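Local coordinates for protein alkane monooxygenase (Geobacillus thermodenitrificans, PDB 3B9O) that belongs to the luciferase-like monooxygenase family, has a TIM-barrel fold and binds flavin mononucleotide, at residues 279-284 and 348-353; 6-11 and 374-379. All coordinates share one frame; numbering follows the deposited sequence.

Interaction 1: 279-284 and 348-353; sequences AGICVI and WFKLSV
F349 CD1 comes 3.2 Å from G280 CA, the ring set obliquely to the backbone at this glycine, which has no side chain to stand between them. A chi1 of -56° sets F349 CG beside its own backbone N, anti to the carbonyl carbon, and CG in turn lies 3.9 Å from G280 CA. The F349 side chain also touches V378 and comes within about 4 Å of the bound flavin mononucleotide. Parallel pairing follows: C282 N donates to K350 O at 2.8 Å, C282 O accepts from S352 N, and I284 N reaches S352 O.

On one face, I281 and K350 run side by side, CD1 of I281 lying 4.2 Å from K350 CG, before the lysine chain bends at chi2 (77°), which places CD, and the end of the side chain leads away from 279-284. S352 OG turns to E362. On the other face, L351 CD1 packs 3.8 Å from C282 CB and 4.0 Å from I284 CD1, the leucine and isoleucine side chains crossing at a slant. The arrangement is that of parallel strands in a TIM barrel, with F349 reaching the flavin site at the N-terminal approach to strand 350-354.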
ATOM      1  N   ALA A 279      -3.305   4.231  -9.060  1.00 13.55           N
ATOM      2  CA  ALA A 279      -3.965   3.095  -9.668  1.00 17.96           C
ATOM      3  C   ALA A 279      -3.023   1.905  -9.665  1.00 25.08           C
ATOM      4  O   ALA A 279      -1.807   2.084  -9.574  1.00 23.81           O
ATOM      5  CB  ALA A 279      -4.377   3.440 -11.102  1.00 18.46           C
ATOM      6  N   GLY A 280      -3.563   0.686  -9.715  1.00 16.42           N
ATOM      7  CA  GLY A 280      -2.720  -0.491  -9.949  1.00 12.02           C
ATOM      8  C   GLY A 280      -2.489  -0.607 -11.455  1.00 14.27           C
ATOM      9  O   GLY A 280      -3.295  -0.123 -12.271  1.00 16.82           O
ATOM     10  N   ILE A 281      -1.366  -1.213 -11.839  1.00 15.17           N
ATOM     11  CA  ILE A 281      -1.102  -1.533 -13.244  1.00 10.87           C
ATOM     12  C   ILE A 281      -0.169  -2.737 -13.295  1.00 15.55           C
ATOM     13  O   ILE A 281       0.750  -2.859 -12.489  1.00 16.15           O
ATOM     14  CB  ILE A 281      -0.490  -0.313 -14.044  1.00 12.61           C
ATOM     15  CG1 ILE A 281      -0.357  -0.666 -15.558  1.00 16.26           C
ATOM     16  CG2 ILE A 281       0.808   0.139 -13.446  1.00 12.81           C
ATOM     17  CD1 ILE A 281      -0.170   0.524 -16.487  1.00 16.92           C
ATOM     18  N   CYS A 282      -0.445  -3.647 -14.219  1.00 15.32           N
ATOM     19  CA  CYS A 282       0.472  -4.730 -14.539  1.00 14.57           C
ATOM     20  C   CYS A 282       1.062  -4.428 -15.914  1.00 16.60           C
ATOM     21  O   CYS A 282       0.344  -4.035 -16.837  1.00 17.01           O
ATOM     22  CB  CYS A 282      -0.240  -6.084 -14.573  1.00 22.97           C
ATOM     23  SG  CYS A 282      -1.364  -6.460 -13.209  1.00 40.56           S
ATOM     24  N   VAL A 283       2.379  -4.547 -16.041  1.00 12.35           N
ATOM     25  CA  VAL A 283       3.044  -4.158 -17.272  1.00 21.37           C
ATOM     26  C   VAL A 283       3.797  -5.377 -17.790  1.00 20.81           C
ATOM     27  O   VAL A 283       4.536  -6.009 -17.041  1.00 16.37           O
ATOM     28  CB  VAL A 283       4.041  -2.968 -17.057  1.00 18.51           C
ATOM     29  CG1 VAL A 283       4.886  -2.776 -18.292  1.00 14.68           C
ATOM     30  CG2 VAL A 283       3.258  -1.646 -16.667  1.00 13.19           C
ATOM     31  N   ILE A 284       3.576  -5.723 -19.056  1.00 14.77           N
ATOM     32  CA  ILE A 284       4.365  -6.746 -19.713  1.00 15.25           C
ATOM     33  C   ILE A 284       4.924  -6.054 -20.948  1.00 23.92           C
ATOM     34  O   ILE A 284       4.172  -5.701 -21.897  1.00 19.07           O
ATOM     35  CB  ILE A 284       3.532  -7.980 -20.132  1.00 21.58           C
ATOM     36  CG1 ILE A 284       2.917  -8.697 -18.917  1.00 21.62           C
ATOM     37  CG2 ILE A 284       4.415  -8.948 -20.980  1.00 19.76           C
ATOM     38  CD1 ILE A 284       1.733  -9.663 -19.288  1.00 21.29           C
ATOM     39  N   TRP A 348      -8.682  -6.379 -11.045  1.00 31.46           N
ATOM     40  CA  TRP A 348      -9.201  -5.004 -11.005  1.00 33.70           C
ATOM     41  C   TRP A 348      -8.144  -3.905 -11.282  1.00 32.36           C
ATOM     42  O   TRP A 348      -8.350  -2.735 -10.920  1.00 35.68           O
ATOM     43  CB  TRP A 348     -10.025  -4.735  -9.731  1.00 43.54           C
ATOM     44  CG  TRP A 348     -11.205  -3.734  -9.960  1.00 73.73           C
ATOM     45  CD1 TRP A 348     -11.782  -3.384 -11.178  1.00 63.77           C
ATOM     46  CD2 TRP A 348     -11.946  -3.012  -8.951  1.00 55.13           C
ATOM     47  NE1 TRP A 348     -12.811  -2.478 -10.974  1.00 81.35           N
ATOM     48  CE2 TRP A 348     -12.938  -2.236  -9.627  1.00 70.64           C
ATOM     49  CE3 TRP A 348     -11.861  -2.932  -7.548  1.00 48.17           C
ATOM     50  CZ2 TRP A 348     -13.838  -1.394  -8.943  1.00 51.23           C
ATOM     51  CZ3 TRP A 348     -12.757  -2.093  -6.867  1.00 70.43           C
ATOM     52  CH2 TRP A 348     -13.738  -1.337  -7.574  1.00 66.22           C
ATOM     53  N   PHE A 349      -7.034  -4.306 -11.921  1.00 26.19           N
ATOM     54  CA  PHE A 349      -5.967  -3.412 -12.391  1.00 26.61           C
ATOM     55  C   PHE A 349      -5.829  -3.442 -13.907  1.00 22.13           C
ATOM     56  O   PHE A 349      -6.001  -4.479 -14.548  1.00 28.58           O
ATOM     57  CB  PHE A 349      -4.615  -3.822 -11.780  1.00 29.33           C
ATOM     58  CG  PHE A 349      -4.619  -3.868 -10.280  1.00 38.32           C
ATOM     59  CD1 PHE A 349      -5.016  -2.741  -9.527  1.00 71.54           C
ATOM     60  CD2 PHE A 349      -4.258  -5.024  -9.607  1.00 39.48           C
ATOM     61  CE1 PHE A 349      -5.037  -2.759  -8.117  1.00 26.40           C
ATOM     62  CE2 PHE A 349      -4.265  -5.048  -8.177  1.00 55.82           C
ATOM     63  CZ  PHE A 349      -4.657  -3.907  -7.446  1.00 34.99           C
ATOM     64  N   LYS A 350      -5.489  -2.302 -14.474  1.00 21.32           N
ATOM     65  CA  LYS A 350      -5.073  -2.220 -15.868  1.00 24.83           C
ATOM     66  C   LYS A 350      -3.915  -3.208 -16.188  1.00 33.30           C
ATOM     67  O   LYS A 350      -2.919  -3.306 -15.455  1.00 18.59           O
ATOM     68  CB  LYS A 350      -4.674  -0.767 -16.203  1.00 24.31           C
ATOM     69  CG  LYS A 350      -4.036  -0.539 -17.573  1.00 25.04           C
ATOM     70  CD  LYS A 350      -5.067  -0.549 -18.644  1.00 29.54           C
ATOM     71  CE  LYS A 350      -4.535  -0.058 -19.991  1.00 31.91           C
ATOM     72  NZ  LYS A 350      -5.740   0.108 -20.901  1.00 24.89           N
ATOM     73  N   LEU A 351      -4.066  -3.932 -17.294  1.00 20.95           N
ATOM     74  CA  LEU A 351      -2.952  -4.678 -17.886  1.00 26.96           C
ATOM     75  C   LEU A 351      -2.443  -3.977 -19.143  1.00 23.93           C
ATOM     76  O   LEU A 351      -3.184  -3.821 -20.122  1.00 25.25           O
ATOM     77  CB  LEU A 351      -3.351  -6.127 -18.199  1.00 24.41           C
ATOM     78  CG  LEU A 351      -2.277  -6.935 -18.938  1.00 28.47           C
ATOM     79  CD1 LEU A 351      -0.924  -6.923 -18.208  1.00 20.05           C
ATOM     80  CD2 LEU A 351      -2.754  -8.378 -19.219  1.00 26.24           C
ATOM     81  N   SER A 352      -1.196  -3.526 -19.113  1.00 16.15           N
ATOM     82  CA  SER A 352      -0.596  -2.933 -20.307  1.00 19.55           C
ATOM     83  C   SER A 352       0.470  -3.870 -20.946  1.00 24.21           C
ATOM     84  O   SER A 352       1.473  -4.220 -20.319  1.00 20.46           O
ATOM     85  CB  SER A 352      -0.042  -1.529 -19.989  1.00 20.81           C
ATOM     86  OG  SER A 352       0.377  -0.880 -21.178  1.00 20.73           O
ATOM     87  N   VAL A 353       0.261  -4.254 -22.206  1.00 18.12           N
ATOM     88  CA  VAL A 353       1.151  -5.199 -22.861  1.00 18.00           C
ATOM     89  C   VAL A 353       1.672  -4.596 -24.159  1.00 22.35           C
ATOM     90  O   VAL A 353       0.877  -4.137 -24.977  1.00 19.32           O
ATOM     91  CB  VAL A 353       0.409  -6.501 -23.203  1.00 18.70           C
ATOM     92  CG1 VAL A 353       1.400  -7.538 -23.852  1.00 17.10           C
ATOM     93  CG2 VAL A 353      -0.285  -7.052 -21.986  1.00 16.50           C
TER
HETATM   94  O   HOH W   1      -5.558   0.306 -13.236  1.00 24.53           O

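Interaction 2: 6-11 and 374-379; sequences HINAFE and GFNLVQ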
ATOM      1  N   HIS A   6       4.243   9.318 -10.193  1.00 17.67           N
ATOM      2  CA  HIS A   6       4.791   8.565  -9.057  1.00 19.38           C
ATOM      3  C   HIS A   6       4.657   7.043  -9.299  1.00 22.69           C
ATOM      4  O   HIS A   6       3.605   6.551  -9.691  1.00 17.71           O
ATOM      5  CB  HIS A   6       4.140   9.000  -7.727  1.00 15.33           C
ATOM      6  CG  HIS A   6       4.327  10.453  -7.396  1.00 22.68           C
ATOM      7  ND1 HIS A   6       5.448  10.937  -6.745  1.00 17.57           N
ATOM      8  CD2 HIS A   6       3.508  11.517  -7.571  1.00 23.74           C
ATOM      9  CE1 HIS A   6       5.329  12.245  -6.585  1.00 32.68           C
ATOM     10  NE2 HIS A   6       4.164  12.621  -7.080  1.00 23.74           N
ATOM     11  N   ILE A   7       5.727   6.281  -9.090  1.00 17.01           N
ATOM     12  CA  ILE A   7       5.631   4.849  -9.272  1.00 13.98           C
ATOM     13  C   ILE A   7       6.115   4.106  -8.033  1.00 21.40           C
ATOM     14  O   ILE A   7       7.251   4.316  -7.576  1.00 20.36           O
ATOM     15  CB  ILE A   7       6.365   4.376 -10.549  1.00 20.51           C
ATOM     16  CG1 ILE A   7       5.644   4.929 -11.809  1.00 21.81           C
ATOM     17  CG2 ILE A   7       6.386   2.848 -10.641  1.00 17.61           C
ATOM     18  CD1 ILE A   7       6.443   4.881 -13.045  1.00 44.35           C
ATOM     19  N   ASN A   8       5.243   3.245  -7.511  1.00 17.44           N
ATOM     20  CA  ASN A   8       5.572   2.324  -6.425  1.00 14.53           C
ATOM     21  C   ASN A   8       5.655   0.874  -6.914  1.00 14.03           C
ATOM     22  O   ASN A   8       4.891   0.469  -7.798  1.00 16.33           O
ATOM     23  CB  ASN A   8       4.502   2.358  -5.343  1.00 13.49           C
ATOM     24  CG  ASN A   8       4.328   3.715  -4.722  1.00 17.20           C
ATOM     25  OD1 ASN A   8       5.241   4.546  -4.725  1.00 17.33           O
ATOM     26  ND2 ASN A   8       3.143   3.944  -4.161  1.00 15.88           N
ATOM     27  N   ALA A   9       6.546   0.106  -6.305  1.00 16.53           N
ATOM     28  CA  ALA A   9       6.692  -1.320  -6.555  1.00 15.37           C
ATOM     29  C   ALA A   9       5.761  -2.043  -5.609  1.00 12.02           C
ATOM     30  O   ALA A   9       5.867  -1.875  -4.396  1.00 15.54           O
ATOM     31  CB  ALA A   9       8.125  -1.712  -6.309  1.00  9.56           C
ATOM     32  N   PHE A  10       4.824  -2.808  -6.146  1.00 14.22           N
ATOM     33  CA  PHE A  10       3.836  -3.512  -5.327  1.00 10.94           C
ATOM     34  C   PHE A  10       4.361  -4.893  -4.911  1.00 19.82           C
ATOM     35  O   PHE A  10       4.706  -5.757  -5.753  1.00 16.50           O
ATOM     36  CB  PHE A  10       2.514  -3.658  -6.069  1.00 10.36           C
ATOM     37  CG  PHE A  10       1.351  -4.008  -5.205  1.00 16.34           C
ATOM     38  CD1 PHE A  10       1.165  -3.402  -3.968  1.00 20.74           C
ATOM     39  CD2 PHE A  10       0.397  -4.929  -5.656  1.00 14.74           C
ATOM     40  CE1 PHE A  10       0.067  -3.722  -3.174  1.00 21.34           C
ATOM     41  CE2 PHE A  10      -0.729  -5.230  -4.864  1.00 13.89           C
ATOM     42  CZ  PHE A  10      -0.900  -4.627  -3.653  1.00 14.92           C
ATOM     43  N   GLU A  11       4.396  -5.112  -3.605  1.00 11.41           N
ATOM     44  CA  GLU A  11       5.064  -6.311  -3.081  1.00 11.76           C
ATOM     45  C   GLU A  11       4.340  -6.835  -1.843  1.00 12.58           C
ATOM     46  O   GLU A  11       3.457  -6.182  -1.307  1.00 12.77           O
ATOM     47  CB  GLU A  11       6.542  -5.927  -2.788  1.00 16.84           C
ATOM     48  CG  GLU A  11       7.542  -7.000  -2.476  1.00 26.59           C
ATOM     49  CD  GLU A  11       7.517  -8.243  -3.405  1.00 20.14           C
ATOM     50  OE1 GLU A  11       6.634  -9.081  -3.237  1.00 16.70           O
ATOM     51  OE2 GLU A  11       8.408  -8.411  -4.239  1.00 15.87           O
ATOM     52  N   GLY A 374      -0.232   8.507  -9.782  1.00 13.40           N
ATOM     53  CA  GLY A 374       0.812   7.486  -9.769  1.00 13.23           C
ATOM     54  C   GLY A 374       0.236   6.088  -9.889  1.00 18.11           C
ATOM     55  O   GLY A 374      -0.978   5.908  -9.972  1.00 15.14           O
ATOM     56  N   PHE A 375       1.123   5.109  -9.876  1.00 13.35           N
ATOM     57  CA  PHE A 375       0.762   3.717 -10.014  1.00 16.46           C
ATOM     58  C   PHE A 375       1.462   2.847  -8.979  1.00 13.61           C
ATOM     59  O   PHE A 375       2.641   3.076  -8.631  1.00 16.07           O
ATOM     60  CB  PHE A 375       1.136   3.185 -11.426  1.00 12.26           C
ATOM     61  CG  PHE A 375       0.389   3.863 -12.552  1.00 14.46           C
ATOM     62  CD1 PHE A 375       0.881   5.043 -13.106  1.00 16.31           C
ATOM     63  CD2 PHE A 375      -0.818   3.352 -13.009  1.00 16.76           C
ATOM     64  CE1 PHE A 375       0.209   5.690 -14.142  1.00 19.92           C
ATOM     65  CE2 PHE A 375      -1.492   3.971 -14.072  1.00 17.49           C
ATOM     66  CZ  PHE A 375      -0.974   5.153 -14.623  1.00 21.61           C
ATOM     67  N   ASN A 376       0.757   1.815  -8.546  1.00 12.98           N
ATOM     68  CA  ASN A 376       1.424   0.694  -7.882  1.00 13.09           C
ATOM     69  C   ASN A 376       1.653  -0.371  -8.940  1.00 13.43           C
ATOM     70  O   ASN A 376       0.671  -0.879  -9.526  1.00 13.09           O
ATOM     71  CB  ASN A 376       0.587   0.091  -6.763  1.00 17.03           C
ATOM     72  CG  ASN A 376       0.690   0.843  -5.473  1.00 30.36           C
ATOM     73  OD1 ASN A 376       1.470   1.785  -5.323  1.00 21.91           O
ATOM     74  ND2 ASN A 376      -0.125   0.420  -4.500  1.00 37.56           N
ATOM     75  N   LEU A 377       2.920  -0.662  -9.223  1.00 10.15           N
ATOM     76  CA  LEU A 377       3.265  -1.668 -10.213  1.00 17.09           C
ATOM     77  C   LEU A 377       3.173  -3.111  -9.640  1.00 12.79           C
ATOM     78  O   LEU A 377       3.960  -3.524  -8.768  1.00 13.77           O
ATOM     79  CB  LEU A 377       4.630  -1.368 -10.855  1.00 12.32           C
ATOM     80  CG  LEU A 377       5.187  -2.343 -11.917  1.00 20.42           C
ATOM     81  CD1 LEU A 377       4.267  -2.480 -13.134  1.00 19.48           C
ATOM     82  CD2 LEU A 377       6.563  -1.877 -12.360  1.00 14.87           C
ATOM     83  N   VAL A 378       2.213  -3.852 -10.191  1.00 14.10           N
ATOM     84  CA  VAL A 378       1.897  -5.202  -9.816  1.00 18.96           C
ATOM     85  C   VAL A 378       2.827  -6.158 -10.584  1.00 17.91           C
ATOM     86  O   VAL A 378       3.074  -5.961 -11.796  1.00 14.16           O
ATOM     87  CB  VAL A 378       0.392  -5.538 -10.156  1.00 19.22           C
ATOM     88  CG1 VAL A 378       0.028  -6.974  -9.718  1.00 22.02           C
ATOM     89  CG2 VAL A 378      -0.566  -4.507  -9.494  1.00 15.96           C
ATOM     90  N   GLN A 379       3.319  -7.186  -9.888  1.00 11.95           N
ATOM     91  CA  GLN A 379       4.242  -8.156 -10.487  1.00 29.79           C
ATOM     92  C   GLN A 379       3.554  -9.422 -11.012  1.00 18.69           C
ATOM     93  O   GLN A 379       2.670  -9.954 -10.366  1.00 15.09           O
ATOM     94  CB  GLN A 379       5.283  -8.579  -9.453  1.00 21.06           C
ATOM     95  CG  GLN A 379       6.111  -7.412  -8.884  1.00 16.14           C
ATOM     96  CD  GLN A 379       7.049  -7.904  -7.794  1.00 14.83           C
ATOM     97  OE1 GLN A 379       6.777  -7.726  -6.607  1.00 17.22           O
ATOM     98  NE2 GLN A 379       8.124  -8.549  -8.184  1.00 11.22           N
TER
HETATM   99  O   HOH W   2       2.826  -7.238  -6.925  1.00 12.41           O
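Backbone hydrogen bonds join H6 to F375 and continue along the parallel strands: F375 N donates to H6 O, N8 N to F375 O, and L377 N to N8 O at 2.7 Å. The last runs from F10 N to L377 O (2.9 Å). Beyond it a water links F10 O to Q379 N.

Among the polar side chains, N8 ND2 donates to N376 OD1 at 3.0 Å, the two amide planes turned 42° apart. The same oxygen lies 3.1 Å from N8 CB, while N8 ND2 also bonds to Y225 OH, so this nitrogen makes two hydrogen bonds. E11 OE1 forms a salt bridge with R30. The N376 amide also lies near an aromatic ring: its ND2 is 4.1 Å from F10 CD1, ring and amide planes 15° apart.

Nonpolar contact centres on F10. Its CD2 meets V378 CG2 at 4.0 Å, the two side chains lying alongside each other.

Strand 6-12 is flanked by strand 53-57 as well as by 374-378, which in turn borders strand 276-285. I7 and L377 pack on F389 of helix 384-399, whereas F10 packs edge-to-face with F245 and its ring also meets that of H17.

Interactions 1 and 2 lie in the same parallel sheet, their centres 10 Å apart. Strand 276-285 is common ground: it pairs with 350-354 in interaction 1 and borders strand 374-378 of interaction 2, with probable hydrogen bonds from N376 N to A279 O (2.8 Å) and from V378 N to I281 O. Packing of I281 CG2 against F375 CD2 adds a side-chain link. In sequence, 6-11 comes first, then 279-284, 348-353 and 374-379, so both strands of interaction 1 fall between those of interaction 2. Pairing of strand 6-12 with 374-378 thus brings the start of the chain against a late strand, consistent with closure of the TIM barrel.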